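Local coordinates for beta-fructofuranosidase (Bifidobacterium adolescentis, PDB 6NOB), which probably releases terminal, non-reducing beta-D-fructofuranosyl residues from sugars such as sucrose by hydrolysis, at residues R401-V405 with D430-Y436; R396-R401 with V571-S575; H368-Y374 with G390-Y395. All coordinates share one frame. Numbering follows the deposited sequence.

Family 32 enzymes join a five-bladed beta-propeller to a beta-sandwich, and the three contacts share one propeller blade. Contact 3 packs the linker from the preceding blade onto strand 385-396, contact 1 packs the connection to the next blade, and contact 2 meets the sandwich. Centres of contacts 1 and 2 are about 9 Å apart, of 1 and 3 about 12 Å, of 2 and 3 about 15 Å. Arg401 belongs to contacts 1 and 2; Gln403 N, 2.8 Å from Tyr395 O and probably hydrogen-bonded, ties contact 1 to contact 3. Residues 368-374 end just before Glu375, the probable acid/base, and the Tyr436 side chain of contact 1 is about 5 Å from a bound PEG.

Contact 1. Residues R401-V405 with D430-Y436; sequences RFQQV and DFGTGYY
Side-chain-to-carbonyl bonds and water illustrate how the connection between two propeller blades is packed onto a loop of the first. Residues 401-405 end the loop after strand 385-396 and enter strand 405-415 at Val405; residues 430-436 lead into strand 435-442 of the next blade. Nearest CA pairs are Arg401-Thr433 (5.9 Å) and Val405-Tyr436 (6.4 Å). The first loop is extended except at Gln403, which is left-handed (52/58). Asp430 (chi1 t) forms an Asx turn, Gly432 N donating to Asp430 OD1 at 3.0 Å, while OD2 binds Arg476 and Ser604. Arg401 (m, t, m) donates from NH1 to Phe431 O (3.0 Å), its NE held by Asp397. The CA-CB bond of Gln404 points away, but its m, m rotamer folds the amide back, so NE2 donates to Asp430 O (2.9 Å). Tyr436 (chi1 t) presents its ring edge to Gln403 O, 3.2 Å from CD1; Val405 CG2 (chi1 t) lies 4.3 Å from the same CD1. Thr433 OG1 binds water 1, shared with Phe402 N, and water 2, shared with Phe402 O and Gln404 OE1. The chemistry implies a polar, hydrated blade junction in which buried amide and guanidinium groups satisfy backbone carbonyls.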
loop_
_atom_site.group_PDB
_atom_site.type_symbol
_atom_site.label_atom_id
_atom_site.label_comp_id
_atom_site.label_asym_id
_atom_site.label_seq_id
_atom_site.Cartn_x
_atom_site.Cartn_y
_atom_site.Cartn_z
ATOM N N ARG A 401 -17.224 0.751 8.363
ATOM C CA ARG A 401 -15.874 0.631 7.827
ATOM C C ARG A 401 -15.583 1.782 6.867
ATOM O O ARG A 401 -16.329 2.013 5.911
ATOM C CB ARG A 401 -15.699 -0.720 7.131
ATOM C CG ARG A 401 -15.798 -1.914 8.083
ATOM C CD ARG A 401 -15.850 -3.254 7.351
ATOM N NE ARG A 401 -17.090 -3.449 6.606
ATOM C CZ ARG A 401 -17.602 -4.638 6.301
ATOM N NH1 ARG A 401 -16.981 -5.750 6.673
ATOM N NH2 ARG A 401 -18.737 -4.716 5.619
ATOM N N PHE A 402 -14.486 2.493 7.123
ATOM C CA PHE A 402 -14.166 3.738 6.436
ATOM C C PHE A 402 -13.290 3.470 5.216
ATOM O O PHE A 402 -12.264 2.790 5.321
ATOM C CB PHE A 402 -13.457 4.687 7.405
ATOM C CG PHE A 402 -13.143 6.044 6.832
ATOM C CD1 PHE A 402 -14.157 6.895 6.421
ATOM C CD2 PHE A 402 -11.830 6.486 6.751
ATOM C CE1 PHE A 402 -13.864 8.155 5.915
ATOM C CE2 PHE A 402 -11.531 7.742 6.249
ATOM C CZ PHE A 402 -12.550 8.577 5.829
ATOM N N GLN A 403 -13.703 4.005 4.067
ATOM C CA GLN A 403 -12.938 3.958 2.818
ATOM C C GLN A 403 -12.512 2.528 2.475
ATOM O O GLN A 403 -11.331 2.205 2.326
ATOM C CB GLN A 403 -11.738 4.911 2.878
ATOM C CG GLN A 403 -12.146 6.366 3.130
ATOM C CD GLN A 403 -11.046 7.380 2.834
ATOM O OE1 GLN A 403 -11.318 8.575 2.687
ATOM N NE2 GLN A 403 -9.804 6.913 2.747
ATOM N N GLN A 404 -13.519 1.670 2.345
ATOM C CA GLN A 404 -13.292 0.296 1.929
ATOM C C GLN A 404 -12.921 0.237 0.451
ATOM O O GLN A 404 -13.279 1.115 -0.339
ATOM C CB GLN A 404 -14.542 -0.542 2.186
ATOM C CG GLN A 404 -14.780 -0.854 3.644
ATOM C CD GLN A 404 -13.935 -2.015 4.126
ATOM O OE1 GLN A 404 -12.746 -1.858 4.403
ATOM N NE2 GLN A 404 -14.547 -3.192 4.219
ATOM N N VAL A 405 -12.192 -0.811 0.084
ATOM C CA VAL A 405 -11.800 -1.064 -1.298
ATOM C C VAL A 405 -12.789 -2.059 -1.891
ATOM O O VAL A 405 -12.971 -3.157 -1.352
ATOM C CB VAL A 405 -10.359 -1.588 -1.381
ATOM C CG1 VAL A 405 -10.038 -2.035 -2.796
ATOM C CG2 VAL A 405 -9.383 -0.516 -0.916
ATOM N N ASP A 430 -11.772 -6.699 1.482
ATOM C CA ASP A 430 -11.295 -7.003 2.828
ATOM C C ASP A 430 -12.335 -6.519 3.824
ATOM O O ASP A 430 -12.650 -5.325 3.853
ATOM C CB ASP A 430 -9.941 -6.337 3.085
ATOM C CG ASP A 430 -9.242 -6.890 4.309
ATOM O OD1 ASP A 430 -9.715 -6.630 5.436
ATOM O OD2 ASP A 430 -8.219 -7.588 4.138
ATOM N N PHE A 431 -12.863 -7.431 4.640
ATOM C CA PHE A 431 -13.958 -7.093 5.540
ATOM C C PHE A 431 -13.483 -6.536 6.879
ATOM O O PHE A 431 -14.305 -6.341 7.780
ATOM C CB PHE A 431 -14.882 -8.307 5.746
ATOM C CG PHE A 431 -14.287 -9.433 6.560
ATOM C CD1 PHE A 431 -14.341 -9.415 7.949
ATOM C CD2 PHE A 431 -13.737 -10.541 5.934
ATOM C CE1 PHE A 431 -13.814 -10.458 8.696
ATOM C CE2 PHE A 431 -13.212 -11.592 6.674
ATOM C CZ PHE A 431 -13.250 -11.551 8.056
ATOM N N GLY A 432 -12.190 -6.259 7.024
ATOM C CA GLY A 432 -11.697 -5.561 8.196
ATOM C C GLY A 432 -11.730 -4.057 8.005
ATOM O O GLY A 432 -12.722 -3.514 7.509
ATOM N N THR A 433 -10.657 -3.367 8.385
ATOM C CA THR A 433 -10.546 -1.938 8.128
ATOM C C THR A 433 -9.081 -1.559 7.969
ATOM O O THR A 433 -8.201 -2.129 8.620
ATOM C CB THR A 433 -11.192 -1.100 9.240
ATOM O OG1 THR A 433 -11.162 0.284 8.866
ATOM C CG2 THR A 433 -10.462 -1.285 10.563
ATOM N N GLY A 434 -8.829 -0.593 7.087
ATOM C CA GLY A 434 -7.493 -0.081 6.883
ATOM C C GLY A 434 -6.704 -0.757 5.785
ATOM O O GLY A 434 -5.590 -0.309 5.480
ATOM N N TYR A 435 -7.229 -1.829 5.197
ATOM C CA TYR A 435 -6.631 -2.429 4.010
ATOM C C TYR A 435 -6.967 -1.529 2.830
ATOM O O TYR A 435 -8.117 -1.486 2.380
ATOM C CB TYR A 435 -7.154 -3.850 3.816
ATOM C CG TYR A 435 -6.625 -4.559 2.593
ATOM C CD1 TYR A 435 -5.377 -5.171 2.606
ATOM C CD2 TYR A 435 -7.384 -4.642 1.433
ATOM C CE1 TYR A 435 -4.891 -5.834 1.491
ATOM C CE2 TYR A 435 -6.911 -5.308 0.318
ATOM C CZ TYR A 435 -5.662 -5.900 0.350
ATOM O OH TYR A 435 -5.190 -6.556 -0.763
ATOM N N TYR A 436 -5.974 -0.793 2.339
ATOM C CA TYR A 436 -6.229 0.341 1.466
ATOM C C TYR A 436 -5.202 0.385 0.343
ATOM O O TYR A 436 -4.152 -0.259 0.403
ATOM C CB TYR A 436 -6.199 1.656 2.261
ATOM C CG TYR A 436 -6.893 2.813 1.584
ATOM C CD1 TYR A 436 -8.275 2.842 1.464
ATOM C CD2 TYR A 436 -6.164 3.880 1.073
ATOM C CE1 TYR A 436 -8.913 3.898 0.845
ATOM C CE2 TYR A 436 -6.794 4.941 0.455
ATOM C CZ TYR A 436 -8.168 4.944 0.342
ATOM O OH TYR A 436 -8.803 5.997 -0.274
HETATM O O HOH W 1 -13.247 2.020 9.616
HETATM O O HOH W 2 -12.200 0.171 6.257
HETATM O O HOH W 3 -9.599 0.598 4.233
HETATM O O HOH W 4 -10.812 -2.005 2.360
HETATM O O HOH W 5 -12.280 -3.982 1.064
#

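Contact 2. Residues R396-R401 with V571-S575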
loop_
_atom_site.group_PDB
_atom_site.type_symbol
_atom_site.label_atom_id
_atom_site.label_comp_id
_atom_site.label_asym_id
_atom_site.label_seq_id
_atom_site.Cartn_x
_atom_site.Cartn_y
_atom_site.Cartn_z
ATOM N N ARG A 396 -18.178 5.678 4.751
ATOM C CA ARG A 396 -18.247 4.545 5.657
ATOM C C ARG A 396 -19.436 3.688 5.257
ATOM O O ARG A 396 -20.494 4.218 4.913
ATOM C CB ARG A 396 -18.391 4.999 7.112
ATOM C CG ARG A 396 -17.220 5.816 7.633
ATOM C CD ARG A 396 -17.433 6.229 9.081
ATOM N NE ARG A 396 -17.316 5.098 9.995
ATOM C CZ ARG A 396 -17.377 5.197 11.319
ATOM N NH1 ARG A 396 -17.557 6.379 11.894
ATOM N NH2 ARG A 396 -17.262 4.111 12.070
ATOM N N ASP A 397 -19.262 2.369 5.282
ATOM C CA ASP A 397 -20.378 1.498 4.946
ATOM C C ASP A 397 -21.349 1.422 6.123
ATOM O O ASP A 397 -21.125 2.010 7.186
ATOM C CB ASP A 397 -19.881 0.116 4.511
ATOM C CG ASP A 397 -19.020 -0.577 5.562
ATOM O OD1 ASP A 397 -19.074 -0.208 6.754
ATOM O OD2 ASP A 397 -18.285 -1.515 5.180
ATOM N N LYS A 398 -22.457 0.699 5.922
ATOM C CA LYS A 398 -23.447 0.529 6.982
ATOM C C LYS A 398 -22.815 -0.009 8.258
ATOM O O LYS A 398 -23.235 0.352 9.364
ATOM C CB LYS A 398 -24.558 -0.412 6.506
ATOM C CG LYS A 398 -25.605 -0.743 7.556
ATOM C CD LYS A 398 -26.398 -1.982 7.171
ATOM N N GLN A 399 -21.795 -0.855 8.123
ATOM C CA GLN A 399 -21.129 -1.462 9.265
ATOM C C GLN A 399 -20.136 -0.531 9.948
ATOM O O GLN A 399 -19.648 -0.868 11.033
ATOM C CB GLN A 399 -20.405 -2.736 8.826
ATOM C CG GLN A 399 -21.319 -3.849 8.339
ATOM C CD GLN A 399 -21.784 -3.644 6.909
ATOM O OE1 GLN A 399 -21.246 -2.811 6.181
ATOM N NE2 GLN A 399 -22.791 -4.406 6.502
ATOM N N GLY A 400 -19.819 0.615 9.346
ATOM C CA GLY A 400 -18.908 1.571 9.937
ATOM C C GLY A 400 -17.498 1.555 9.389
ATOM O O GLY A 400 -16.647 2.294 9.901
ATOM N N ARG A 401 -17.224 0.751 8.363
ATOM C CA ARG A 401 -15.874 0.631 7.827
ATOM C C ARG A 401 -15.583 1.782 6.867
ATOM O O ARG A 401 -16.329 2.013 5.911
ATOM C CB ARG A 401 -15.699 -0.720 7.131
ATOM C CG ARG A 401 -15.798 -1.914 8.083
ATOM C CD ARG A 401 -15.850 -3.254 7.351
ATOM N NE ARG A 401 -17.090 -3.449 6.606
ATOM C CZ ARG A 401 -17.602 -4.638 6.301
ATOM N NH1 ARG A 401 -16.981 -5.750 6.673
ATOM N NH2 ARG A 401 -18.737 -4.716 5.619
ATOM N N VAL A 571 -17.424 -1.076 15.258
ATOM C CA VAL A 571 -17.553 -1.363 13.834
ATOM C C VAL A 571 -17.864 -2.843 13.651
ATOM O O VAL A 571 -17.221 -3.701 14.269
ATOM C CB VAL A 571 -16.275 -0.968 13.077
ATOM C CG1 VAL A 571 -16.381 -1.369 11.613
ATOM C CG2 VAL A 571 -16.027 0.525 13.220
ATOM N N ASP A 572 -18.842 -3.141 12.796
ATOM C CA ASP A 572 -19.292 -4.509 12.541
ATOM C C ASP A 572 -18.458 -5.091 11.403
ATOM O O ASP A 572 -18.755 -4.877 10.228
ATOM C CB ASP A 572 -20.780 -4.511 12.206
ATOM C CG ASP A 572 -21.340 -5.906 11.990
ATOM O OD1 ASP A 572 -20.635 -6.893 12.280
ATOM O OD2 ASP A 572 -22.498 -6.012 11.526
ATOM N N PHE A 573 -17.412 -5.845 11.745
ATOM C CA PHE A 573 -16.529 -6.431 10.734
ATOM C C PHE A 573 -17.123 -7.734 10.192
ATOM O O PHE A 573 -16.536 -8.809 10.276
ATOM C CB PHE A 573 -15.135 -6.647 11.309
ATOM C CG PHE A 573 -14.470 -5.381 11.763
ATOM C CD1 PHE A 573 -13.992 -4.461 10.841
ATOM C CD2 PHE A 573 -14.325 -5.108 13.110
ATOM C CE1 PHE A 573 -13.378 -3.291 11.260
ATOM C CE2 PHE A 573 -13.713 -3.945 13.536
ATOM C CZ PHE A 573 -13.240 -3.033 12.610
ATOM N N ASP A 574 -18.322 -7.605 9.622
ATOM C CA ASP A 574 -19.025 -8.744 9.043
ATOM C C ASP A 574 -18.232 -9.330 7.881
ATOM O O ASP A 574 -17.868 -8.618 6.941
ATOM C CB ASP A 574 -20.413 -8.300 8.572
ATOM C CG ASP A 574 -21.331 -9.466 8.241
ATOM O OD1 ASP A 574 -20.836 -10.563 7.910
ATOM O OD2 ASP A 574 -22.564 -9.275 8.305
ATOM N N SER A 575 -17.977 -10.641 7.942
ATOM C CA SER A 575 -17.214 -11.293 6.879
ATOM C C SER A 575 -17.955 -11.260 5.549
ATOM O O SER A 575 -17.324 -11.329 4.488
ATOM C CB SER A 575 -16.885 -12.737 7.267
ATOM O OG SER A 575 -17.987 -13.598 7.036
HETATM O O HOH W 6 -18.943 -7.661 4.713
#
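At the interface between the beta-propeller and the C-terminal beta-sandwich, a tight turn of one domain rests on an edge segment of the other. The turn, Asp397 to Gly400, is type I, closed by Gly400 N to Asp397 O (2.9 Å). A further bond from Asp397 N to Arg401 O (3.0 Å), with Gly400 at positive phi, gives the pattern of a type I turn with a G1 bulge. Asp397 stiffens it: OD1 accepts from Arg401 N (2.6 Å), and OD2 forms a salt bridge with Arg401 NE (2.7 Å). Arg396 also clamps the turn, its NE and NH2 each donating to Gly400 O at 2.9 Å.

The sandwich side is met first through backbone. Asp572 N donates to Gln399 O (3.0 Å), and Val571 CA adds a CA-H...O contact to that same oxygen at 3.5 Å. Gln399 CB and Asp572 CB pack at 3.8 Å, while Val571 CG1 sits 3.6 Å from Arg401 CG. Beyond these, Phe573 centres an inverse gamma turn, and Asp574 O accepts from Arg401 NH1 (3.0 Å). Water 6 reinforces that link, bonding Arg401 NH2 (3.1 Å) and Asp574 O (2.7 Å). The carboxylate of Asp572 turns to Arg560 within the sandwich.

Across the domain boundary, then, the direct hydrogen bonds are accepted by backbone carbonyls, and the salt bridge to Arg401 comes from its own turn. Its charge is balanced locally while NH1 reaches both Asp574 O and Phe431 O, so one arginine joins sandwich, turn and blade connection.

Contact 3. Residues H368-Y374 with G390-Y395; sequences HQIARTY and GALMHY
An apolar cluster where the linker from strand 357-365 enters the next blade of the five-bladed propeller begins with Ala371 CB, 4.0 Å from Leu392 CB and 3.8 Å from Tyr395 CB. Leu392 (m, t) sends CD1 over the face of the His368 ring, a CH-pi contact 3.9 Å from the centroid, and CD2 to 3.7 Å from Tyr374 CE1. His368 (chi1 m) turns its edge toward the face of Tyr395 (chi1 t) in an offset edge-to-face pair, centroids 5.0 Å apart and planes at 63°; Ile370 CD1 lies 3.9 Å from Tyr395 CE1. Thr316 binds both His368 NE2 and Tyr395 OH.

The backbone carrying these side chains is a type I turn, residues 368-371, with Ala371 N to His368 O at 3.0 Å, then a short antiparallel pairing with strand 385-396: Arg372 N donates to Met393 O (3.0 Å), Met393 N to Thr373 O (3.0 Å), and Tyr374 faces Leu392 as a non-hydrogen-bonded pair, CA-CA 5.2 Å. Tyr374 has an off-rotamer chi1 of -91°; a CB on Gly390 would clash with its CD1. It immediately precedes Glu375, the probable acid/base of the family's Glu-Cys-Pro motif.

At the polar edge, His394 is left-handed (58/40), and Arg372, extended t, t, t, forms salt bridges with Glu231 and Asp266. Water 7 joins Arg372 NH1 at 2.8 Å to His394 ND1 at 2.9 Å.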
loop_
_atom_site.group_PDB
_atom_site.type_symbol
_atom_site.label_atom_id
_atom_site.label_comp_id
_atom_site.label_asym_id
_atom_site.label_seq_id
_atom_site.Cartn_x
_atom_site.Cartn_y
_atom_site.Cartn_z
ATOM N N HIS A 368 -22.629 3.831 -4.605
ATOM C CA HIS A 368 -21.881 4.590 -3.611
ATOM C C HIS A 368 -21.580 5.994 -4.120
ATOM O O HIS A 368 -20.476 6.516 -3.951
ATOM C CB HIS A 368 -20.599 3.859 -3.227
ATOM C CG HIS A 368 -20.835 2.492 -2.667
ATOM N ND1 HIS A 368 -20.585 1.339 -3.382
ATOM C CD2 HIS A 368 -21.317 2.092 -1.465
ATOM C CE1 HIS A 368 -20.895 0.290 -2.642
ATOM N NE2 HIS A 368 -21.341 0.719 -1.475
ATOM N N GLN A 369 -22.574 6.628 -4.744
ATOM C CA GLN A 369 -22.362 7.936 -5.349
ATOM C C GLN A 369 -22.125 9.037 -4.324
ATOM O O GLN A 369 -21.642 10.110 -4.700
ATOM C CB GLN A 369 -23.549 8.297 -6.239
ATOM C CG GLN A 369 -24.782 8.741 -5.497
ATOM C CD GLN A 369 -25.754 9.465 -6.401
ATOM O OE1 GLN A 369 -26.798 8.925 -6.772
ATOM N NE2 GLN A 369 -25.411 10.694 -6.770
ATOM N N ILE A 370 -22.444 8.808 -3.049
ATOM C CA ILE A 370 -22.141 9.816 -2.041
ATOM C C ILE A 370 -20.660 9.839 -1.686
ATOM O O ILE A 370 -20.195 10.809 -1.074
ATOM C CB ILE A 370 -22.986 9.615 -0.772
ATOM C CG1 ILE A 370 -22.733 8.235 -0.162
ATOM C CG2 ILE A 370 -24.463 9.798 -1.080
ATOM C CD1 ILE A 370 -23.457 8.019 1.150
ATOM N N ALA A 371 -19.902 8.805 -2.047
ATOM C CA ALA A 371 -18.460 8.855 -1.859
ATOM C C ALA A 371 -17.866 9.969 -2.712
ATOM O O ALA A 371 -18.354 10.269 -3.806
ATOM C CB ALA A 371 -17.819 7.512 -2.215
ATOM N N ARG A 372 -16.803 10.594 -2.198
ATOM C CA ARG A 372 -16.234 11.758 -2.872
ATOM C C ARG A 372 -15.673 11.390 -4.239
ATOM O O ARG A 372 -16.007 12.019 -5.250
ATOM C CB ARG A 372 -15.142 12.395 -2.015
ATOM C CG ARG A 372 -14.434 13.538 -2.733
ATOM C CD ARG A 372 -13.122 13.911 -2.077
ATOM N NE ARG A 372 -12.456 14.990 -2.800
ATOM C CZ ARG A 372 -12.593 16.278 -2.503
ATOM N NH1 ARG A 372 -13.371 16.643 -1.493
ATOM N NH2 ARG A 372 -11.954 17.197 -3.213
ATOM N N THR A 373 -14.814 10.376 -4.288
ATOM C CA THR A 373 -14.086 10.039 -5.504
ATOM C C THR A 373 -13.396 8.699 -5.291
ATOM O O THR A 373 -13.369 8.159 -4.182
ATOM C CB THR A 373 -13.070 11.132 -5.863
ATOM O OG1 THR A 373 -12.559 10.908 -7.183
ATOM C CG2 THR A 373 -11.918 11.144 -4.869
ATOM N N TYR A 374 -12.848 8.164 -6.377
ATOM C CA TYR A 374 -12.076 6.935 -6.316
ATOM C C TYR A 374 -10.636 7.227 -5.909
ATOM O O TYR A 374 -10.133 8.343 -6.059
ATOM C CB TYR A 374 -12.080 6.224 -7.670
ATOM C CG TYR A 374 -13.184 5.214 -7.870
ATOM C CD1 TYR A 374 -13.365 4.161 -6.980
ATOM C CD2 TYR A 374 -14.034 5.302 -8.964
ATOM C CE1 TYR A 374 -14.373 3.232 -7.172
ATOM C CE2 TYR A 374 -15.043 4.377 -9.164
ATOM C CZ TYR A 374 -15.206 3.343 -8.268
ATOM O OH TYR A 374 -16.211 2.425 -8.468
ATOM N N GLY A 390 -11.299 -0.565 -6.744
ATOM C CA GLY A 390 -11.096 0.828 -6.395
ATOM C C GLY A 390 -11.602 1.127 -5.003
ATOM O O GLY A 390 -12.446 0.410 -4.459
ATOM N N ALA A 391 -11.075 2.207 -4.430
ATOM C CA ALA A 391 -11.399 2.623 -3.074
ATOM C C ALA A 391 -12.320 3.837 -3.094
ATOM O O ALA A 391 -12.220 4.702 -3.968
ATOM C CB ALA A 391 -10.127 2.944 -2.287
ATOM N N LEU A 392 -13.213 3.902 -2.108
ATOM C CA LEU A 392 -14.266 4.913 -2.050
ATOM C C LEU A 392 -13.929 5.938 -0.972
ATOM O O LEU A 392 -14.020 5.646 0.224
ATOM C CB LEU A 392 -15.618 4.258 -1.788
ATOM C CG LEU A 392 -16.050 3.285 -2.885
ATOM C CD1 LEU A 392 -17.210 2.419 -2.422
ATOM C CD2 LEU A 392 -16.412 4.044 -4.152
ATOM N N MET A 393 -13.561 7.144 -1.399
ATOM C CA MET A 393 -13.134 8.177 -0.466
ATOM C C MET A 393 -14.309 8.725 0.332
ATOM O O MET A 393 -15.413 8.896 -0.191
ATOM C CB MET A 393 -12.459 9.325 -1.213
ATOM C CG MET A 393 -10.980 9.140 -1.467
ATOM S SD MET A 393 -10.122 10.727 -1.458
ATOM C CE MET A 393 -10.029 11.055 0.299
ATOM N N HIS A 394 -14.052 9.010 1.609
ATOM C CA HIS A 394 -14.992 9.734 2.464
ATOM C C HIS A 394 -16.334 9.012 2.561
ATOM O O HIS A 394 -17.399 9.634 2.549
ATOM C CB HIS A 394 -15.183 11.172 1.978
ATOM C CG HIS A 394 -13.938 12.000 2.050
ATOM N ND1 HIS A 394 -13.833 13.238 1.452
ATOM C CD2 HIS A 394 -12.748 11.770 2.650
ATOM C CE1 HIS A 394 -12.629 13.732 1.679
ATOM N NE2 HIS A 394 -11.951 12.861 2.404
ATOM N N TYR A 395 -16.281 7.688 2.659
ATOM C CA TYR A 395 -17.486 6.881 2.772
ATOM C C TYR A 395 -17.260 5.785 3.798
ATOM O O TYR A 395 -16.265 5.056 3.725
ATOM C CB TYR A 395 -17.876 6.264 1.422
ATOM C CG TYR A 395 -19.008 5.263 1.520
ATOM C CD1 TYR A 395 -20.328 5.686 1.649
ATOM C CD2 TYR A 395 -18.756 3.894 1.489
ATOM C CE1 TYR A 395 -21.365 4.773 1.742
ATOM C CE2 TYR A 395 -19.786 2.973 1.583
ATOM C CZ TYR A 395 -21.089 3.417 1.710
ATOM O OH TYR A 395 -22.117 2.505 1.805
HETATM O O HOH W 7 -15.291 15.296 -0.024
#